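Local coordinates for methanol--corrinoid protein co-methyltransferase (Methanosarcina barkeri, PDB 2I2X), which catalyses the transfer of the methyl group of methanol to the cob(I)amide carried by its partner corrinoid protein MtaC, in methanogenesis from methanol, at residues A3-T7 against L255-A260; M70-V74 against Y116-C120. Residue numbers count along the deposited sequence, not the author numbering.

Contact 1. Residues A3-T7 against L255-A260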
loop_
_atom_site.group_PDB
_atom_site.type_symbol
_atom_site.label_atom_id
_atom_site.label_comp_id
_atom_site.label_asym_id
_atom_site.label_seq_id
_atom_site.Cartn_x
_atom_site.Cartn_y
_atom_site.Cartn_z
ATOM N N ALA A 3 -34.412 -19.827 0.276
ATOM C CA ALA A 3 -35.081 -20.896 -0.529
ATOM C C ALA A 3 -34.796 -22.282 0.078
ATOM O O ALA A 3 -35.671 -22.849 0.725
ATOM C CB ALA A 3 -34.660 -20.825 -2.019
ATOM N N LYS A 4 -33.586 -22.814 -0.096
ATOM C CA LYS A 4 -33.288 -24.181 0.384
ATOM C C LYS A 4 -32.280 -24.193 1.544
ATOM O O LYS A 4 -31.081 -24.037 1.340
ATOM C CB LYS A 4 -32.842 -25.083 -0.790
ATOM C CG LYS A 4 -32.576 -26.566 -0.434
ATOM C CD LYS A 4 -33.829 -27.277 0.097
ATOM C CE LYS A 4 -33.539 -28.745 0.489
ATOM N NZ LYS A 4 -32.726 -28.892 1.750
ATOM N N ARG A 5 -32.769 -24.403 2.756
ATOM C CA ARG A 5 -31.988 -24.074 3.953
ATOM C C ARG A 5 -30.986 -25.133 4.401
ATOM O O ARG A 5 -31.211 -26.307 4.193
ATOM C CB ARG A 5 -32.915 -23.636 5.083
ATOM C CG ARG A 5 -34.061 -22.813 4.539
ATOM C CD ARG A 5 -34.389 -21.613 5.371
ATOM N NE ARG A 5 -33.729 -20.447 4.829
ATOM C CZ ARG A 5 -34.313 -19.300 4.491
ATOM N NH1 ARG A 5 -35.622 -19.100 4.633
ATOM N NH2 ARG A 5 -33.547 -18.323 4.014
ATOM N N TYR A 6 -29.876 -24.703 5.000
ATOM C CA TYR A 6 -28.832 -25.627 5.439
ATOM C C TYR A 6 -29.153 -26.201 6.795
ATOM O O TYR A 6 -29.434 -25.466 7.727
ATOM C CB TYR A 6 -27.437 -24.956 5.460
ATOM C CG TYR A 6 -26.806 -24.893 4.103
ATOM C CD1 TYR A 6 -25.926 -25.880 3.668
ATOM C CD2 TYR A 6 -27.113 -23.850 3.224
ATOM C CE1 TYR A 6 -25.365 -25.828 2.378
ATOM C CE2 TYR A 6 -26.558 -23.783 1.944
ATOM C CZ TYR A 6 -25.695 -24.783 1.534
ATOM O OH TYR A 6 -25.165 -24.710 0.286
ATOM N N THR A 7 -29.098 -27.522 6.905
ATOM C CA THR A 7 -29.380 -28.201 8.181
ATOM C C THR A 7 -28.277 -29.181 8.485
ATOM O O THR A 7 -28.379 -29.989 9.412
ATOM C CB THR A 7 -30.809 -28.873 8.222
ATOM O OG1 THR A 7 -31.027 -29.626 7.025
ATOM C CG2 THR A 7 -31.914 -27.795 8.301
ATOM N N LEU A 255 -25.456 -16.307 4.896
ATOM C CA LEU A 255 -25.714 -17.655 4.423
ATOM C C LEU A 255 -26.887 -17.754 3.429
ATOM O O LEU A 255 -26.897 -18.632 2.571
ATOM C CB LEU A 255 -25.935 -18.584 5.614
ATOM C CG LEU A 255 -26.321 -20.035 5.310
ATOM C CD1 LEU A 255 -25.191 -20.787 4.651
ATOM C CD2 LEU A 255 -26.771 -20.779 6.562
ATOM N N VAL A 256 -27.861 -16.845 3.542
ATOM C CA VAL A 256 -29.073 -16.869 2.716
ATOM C C VAL A 256 -28.794 -16.808 1.205
ATOM O O VAL A 256 -29.440 -17.520 0.420
ATOM C CB VAL A 256 -30.120 -15.751 3.140
ATOM C CG1 VAL A 256 -31.268 -15.686 2.176
ATOM C CG2 VAL A 256 -30.646 -15.980 4.550
ATOM N N ALA A 257 -27.842 -15.966 0.803
ATOM C CA ALA A 257 -27.424 -15.880 -0.593
ATOM C C ALA A 257 -27.207 -17.273 -1.218
ATOM O O ALA A 257 -27.654 -17.552 -2.343
ATOM C CB ALA A 257 -26.169 -15.038 -0.695
ATOM N N TYR A 258 -26.546 -18.145 -0.462
ATOM C CA TYR A 258 -26.164 -19.476 -0.946
ATOM C C TYR A 258 -27.384 -20.404 -0.938
ATOM O O TYR A 258 -27.645 -21.131 -1.910
ATOM C CB TYR A 258 -24.942 -20.000 -0.142
ATOM C CG TYR A 258 -23.866 -18.923 -0.172
ATOM C CD1 TYR A 258 -23.075 -18.711 -1.325
ATOM C CD2 TYR A 258 -23.748 -18.018 0.878
ATOM C CE1 TYR A 258 -22.164 -17.658 -1.388
ATOM C CE2 TYR A 258 -22.860 -16.981 0.819
ATOM C CZ TYR A 258 -22.064 -16.801 -0.305
ATOM O OH TYR A 258 -21.174 -15.740 -0.307
ATOM N N GLU A 259 -28.159 -20.324 0.144
ATOM C CA GLU A 259 -29.437 -21.025 0.230
ATOM C C GLU A 259 -30.269 -20.681 -0.985
ATOM O O GLU A 259 -30.924 -21.539 -1.549
ATOM C CB GLU A 259 -30.150 -20.663 1.540
ATOM C CG GLU A 259 -29.538 -21.415 2.705
ATOM C CD GLU A 259 -30.005 -20.977 4.073
ATOM O OE1 GLU A 259 -30.497 -19.831 4.225
ATOM O OE2 GLU A 259 -29.850 -21.793 5.017
ATOM N N ALA A 260 -30.187 -19.426 -1.422
ATOM C CA ALA A 260 -31.066 -18.940 -2.467
ATOM C C ALA A 260 -30.420 -18.988 -3.822
ATOM O O ALA A 260 -30.899 -18.366 -4.763
ATOM C CB ALA A 260 -31.544 -17.517 -2.154
#

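Contact 2. Residues M70-V74 against Y116-C120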
loop_
_atom_site.group_PDB
_atom_site.type_symbol
_atom_site.label_atom_id
_atom_site.label_comp_id
_atom_site.label_asym_id
_atom_site.label_seq_id
_atom_site.Cartn_x
_atom_site.Cartn_y
_atom_site.Cartn_z
ATOM N N MET A 70 -3.121 -5.960 -15.162
ATOM C CA MET A 70 -2.723 -7.109 -15.986
ATOM C C MET A 70 -1.197 -7.034 -16.293
ATOM O O MET A 70 -0.478 -8.025 -16.225
ATOM C CB MET A 70 -3.552 -7.209 -17.281
ATOM C CG MET A 70 -5.095 -7.374 -17.099
ATOM S SD MET A 70 -5.579 -8.801 -16.080
ATOM C CE MET A 70 -4.897 -10.215 -16.958
ATOM N N GLU A 71 -0.728 -5.837 -16.601
ATOM C CA GLU A 71 0.654 -5.621 -16.930
ATOM C C GLU A 71 1.513 -6.080 -15.745
ATOM O O GLU A 71 2.414 -6.896 -15.909
ATOM C CB GLU A 71 0.875 -4.140 -17.314
ATOM C CG GLU A 71 2.289 -3.776 -17.788
ATOM C CD GLU A 71 2.760 -4.546 -19.035
ATOM O OE1 GLU A 71 1.905 -5.067 -19.809
ATOM O OE2 GLU A 71 4.009 -4.617 -19.221
ATOM N N ARG A 72 1.181 -5.632 -14.539
ATOM C CA ARG A 72 1.975 -6.022 -13.401
ATOM C C ARG A 72 2.015 -7.524 -13.189
ATOM O O ARG A 72 3.069 -8.080 -12.905
ATOM C CB ARG A 72 1.507 -5.352 -12.114
ATOM C CG ARG A 72 2.533 -5.616 -11.004
ATOM C CD ARG A 72 3.847 -4.790 -11.273
ATOM N NE ARG A 72 4.131 -4.175 -10.007
ATOM C CZ ARG A 72 4.296 -2.891 -9.780
ATOM N NH1 ARG A 72 4.352 -2.017 -10.754
ATOM N NH2 ARG A 72 4.470 -2.506 -8.538
ATOM N N MET A 73 0.863 -8.177 -13.295
ATOM C CA MET A 73 0.776 -9.598 -13.022
ATOM C C MET A 73 1.722 -10.363 -13.936
ATOM O O MET A 73 2.406 -11.273 -13.474
ATOM C CB MET A 73 -0.658 -10.114 -13.172
ATOM C CG MET A 73 -1.665 -9.618 -12.116
ATOM S SD MET A 73 -1.086 -9.769 -10.409
ATOM C CE MET A 73 -1.695 -11.358 -10.128
ATOM N N VAL A 74 1.795 -9.987 -15.211
ATOM C CA VAL A 74 2.604 -10.756 -16.149
ATOM C C VAL A 74 4.091 -10.404 -15.975
ATOM O O VAL A 74 4.956 -11.242 -16.194
ATOM C CB VAL A 74 2.107 -10.666 -17.653
ATOM C CG1 VAL A 74 0.614 -11.137 -17.780
ATOM C CG2 VAL A 74 2.272 -9.275 -18.210
ATOM N N TYR A 116 -0.578 -14.196 -23.076
ATOM C CA TYR A 116 0.263 -14.811 -22.070
ATOM C C TYR A 116 -0.316 -16.065 -21.420
ATOM O O TYR A 116 0.412 -16.790 -20.757
ATOM C CB TYR A 116 0.574 -13.794 -20.973
ATOM C CG TYR A 116 1.159 -12.459 -21.422
ATOM C CD1 TYR A 116 2.535 -12.308 -21.631
ATOM C CD2 TYR A 116 0.340 -11.346 -21.608
ATOM C CE1 TYR A 116 3.079 -11.076 -22.031
ATOM C CE2 TYR A 116 0.865 -10.115 -21.993
ATOM C CZ TYR A 116 2.240 -9.990 -22.210
ATOM O OH TYR A 116 2.756 -8.774 -22.595
ATOM N N GLY A 117 -1.626 -16.308 -21.577
ATOM C CA GLY A 117 -2.309 -17.408 -20.869
ATOM C C GLY A 117 -2.499 -17.249 -19.354
ATOM O O GLY A 117 -2.682 -18.234 -18.651
ATOM N N ILE A 118 -2.455 -16.016 -18.846
ATOM C CA ILE A 118 -2.795 -15.739 -17.471
ATOM C C ILE A 118 -4.312 -15.945 -17.269
ATOM O O ILE A 118 -5.114 -15.489 -18.076
ATOM C CB ILE A 118 -2.390 -14.282 -17.075
ATOM C CG1 ILE A 118 -2.761 -13.985 -15.620
ATOM C CG2 ILE A 118 -2.992 -13.236 -18.045
ATOM C CD1 ILE A 118 -2.202 -12.679 -15.108
ATOM N N LYS A 119 -4.682 -16.665 -16.209
ATOM C CA LYS A 119 -6.070 -16.912 -15.867
ATOM C C LYS A 119 -6.622 -15.711 -15.122
ATOM O O LYS A 119 -5.972 -15.167 -14.223
ATOM C CB LYS A 119 -6.153 -18.135 -14.966
ATOM C CG LYS A 119 -5.467 -19.380 -15.511
ATOM C CD LYS A 119 -4.992 -20.207 -14.331
ATOM C CE LYS A 119 -5.238 -21.661 -14.515
ATOM N NZ LYS A 119 -4.448 -22.252 -15.591
ATOM N N CYS A 120 -7.810 -15.280 -15.488
ATOM C CA CYS A 120 -8.452 -14.180 -14.775
ATOM C C CYS A 120 -9.979 -14.201 -14.882
ATOM O O CYS A 120 -10.546 -14.880 -15.746
ATOM C CB CYS A 120 -7.925 -12.873 -15.320
ATOM S SG CYS A 120 -8.020 -12.852 -17.086
HETATM O O HOH W 1 1.972 -6.473 -22.300
#

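Contact 1. Residues A3-T7 against L255-A260
An extended backbone without regular secondary structure, 3-7, passes the C-terminal end of the helix that runs through 255-259. The two segments come nearest at A3-A260 (4.9 Å CA to CA) and K4-E259 (5.0 Å CA to CA). There K4 N donates to E259 O (3.3 Å, N-H...O 166°), supplying an outside donor for the carbonyl of the last helical residue. E259, with 111 Å² of the residue covered, makes most of the remaining polar contact through its carboxylate. Its OE2 accepts from Y6 N (2.9 Å, 164°), while its OE1 meets R5 NE at 3.3 Å in a salt bridge whose hydrogen bonds are weak; R392 of helix 389-409 is the stronger partner of this carboxylate. The Y6 ring meets E259 CG at its edge (CD2-CG 3.5 Å) and touches L255 (CD2-CD1 3.9 Å). Away from the metal and corrinoid sites, the N-terminal segment is thus held on the end of helix 240-259, which helices 181-210, 273-280 and 389-409 of the fold also contact.

Contact 2. Residues M70-V74 against Y116-C120
Three residues account for most of the surface buried in this apolar contact: I118 (69 Å² covered), V74 (66 Å²) and M70 (54 Å²). I118 and V74 both direct their CA-to-CB bonds toward the opposing segment, and their CA atoms, 7.5 Å apart, are the nearest across the interface. I118 meets three residues of the helix: its CG2 touches M70 CE at 3.7 Å, its CD1 lies 3.6 Å from M73 CB, and the same CD1 is 4.2 Å from V74 CG1. V74 also packs over a face of the Y116 ring, with its CG2 4.1 Å from the centroid and 13° off the normal, a CH-pi contact; V74 CG1 approaches Y116 CD2 at 3.8 Å. M70 starts sideways, but its m rotamers bring CE back to I118 and to C120 SG (4.1 Å). No direct hydrogen bond crosses. A water links E71 OE1 (2.9 Å) to Y116 OH (2.4 Å), and E71 OE1 is bonded to Y112 OH as well. Between Y116 and I118, G117 has left the helix with positive phi (70°), turning the chain into strand 119-126. Helix 55-76 thus packs beside the start of this strand, with I81 of the adjacent parallel strand 80-86 touching M73, I118 and C120, Y112 of helix 95-116 against M70 and V74, and L234 of the second MtaB subunit against V74 and Y116.

In the fold
Contact 2 is nested in sequence within the 247-residue span between the segments of contact 1, yet the two do not touch: their centres are 35 Å apart and their nearest atoms about 18 Å. Their centres lie about 16 Å (contact 1) and 25 Å (contact 2) from the chain centre. Contact 2 joins neighbouring helix and strand elements of the TIM barrel and reaches the subunit interface, whereas contact 1 holds the chain's start against helix 240-259, and no other protein chain touches its segments. Neither contains a metal ligand (E164, C220 and C269 for one zinc, H318 and E320 for another, E86 and E164 for potassium) or a corrinoid-pocket residue, which fits packing of the surrounding scaffold.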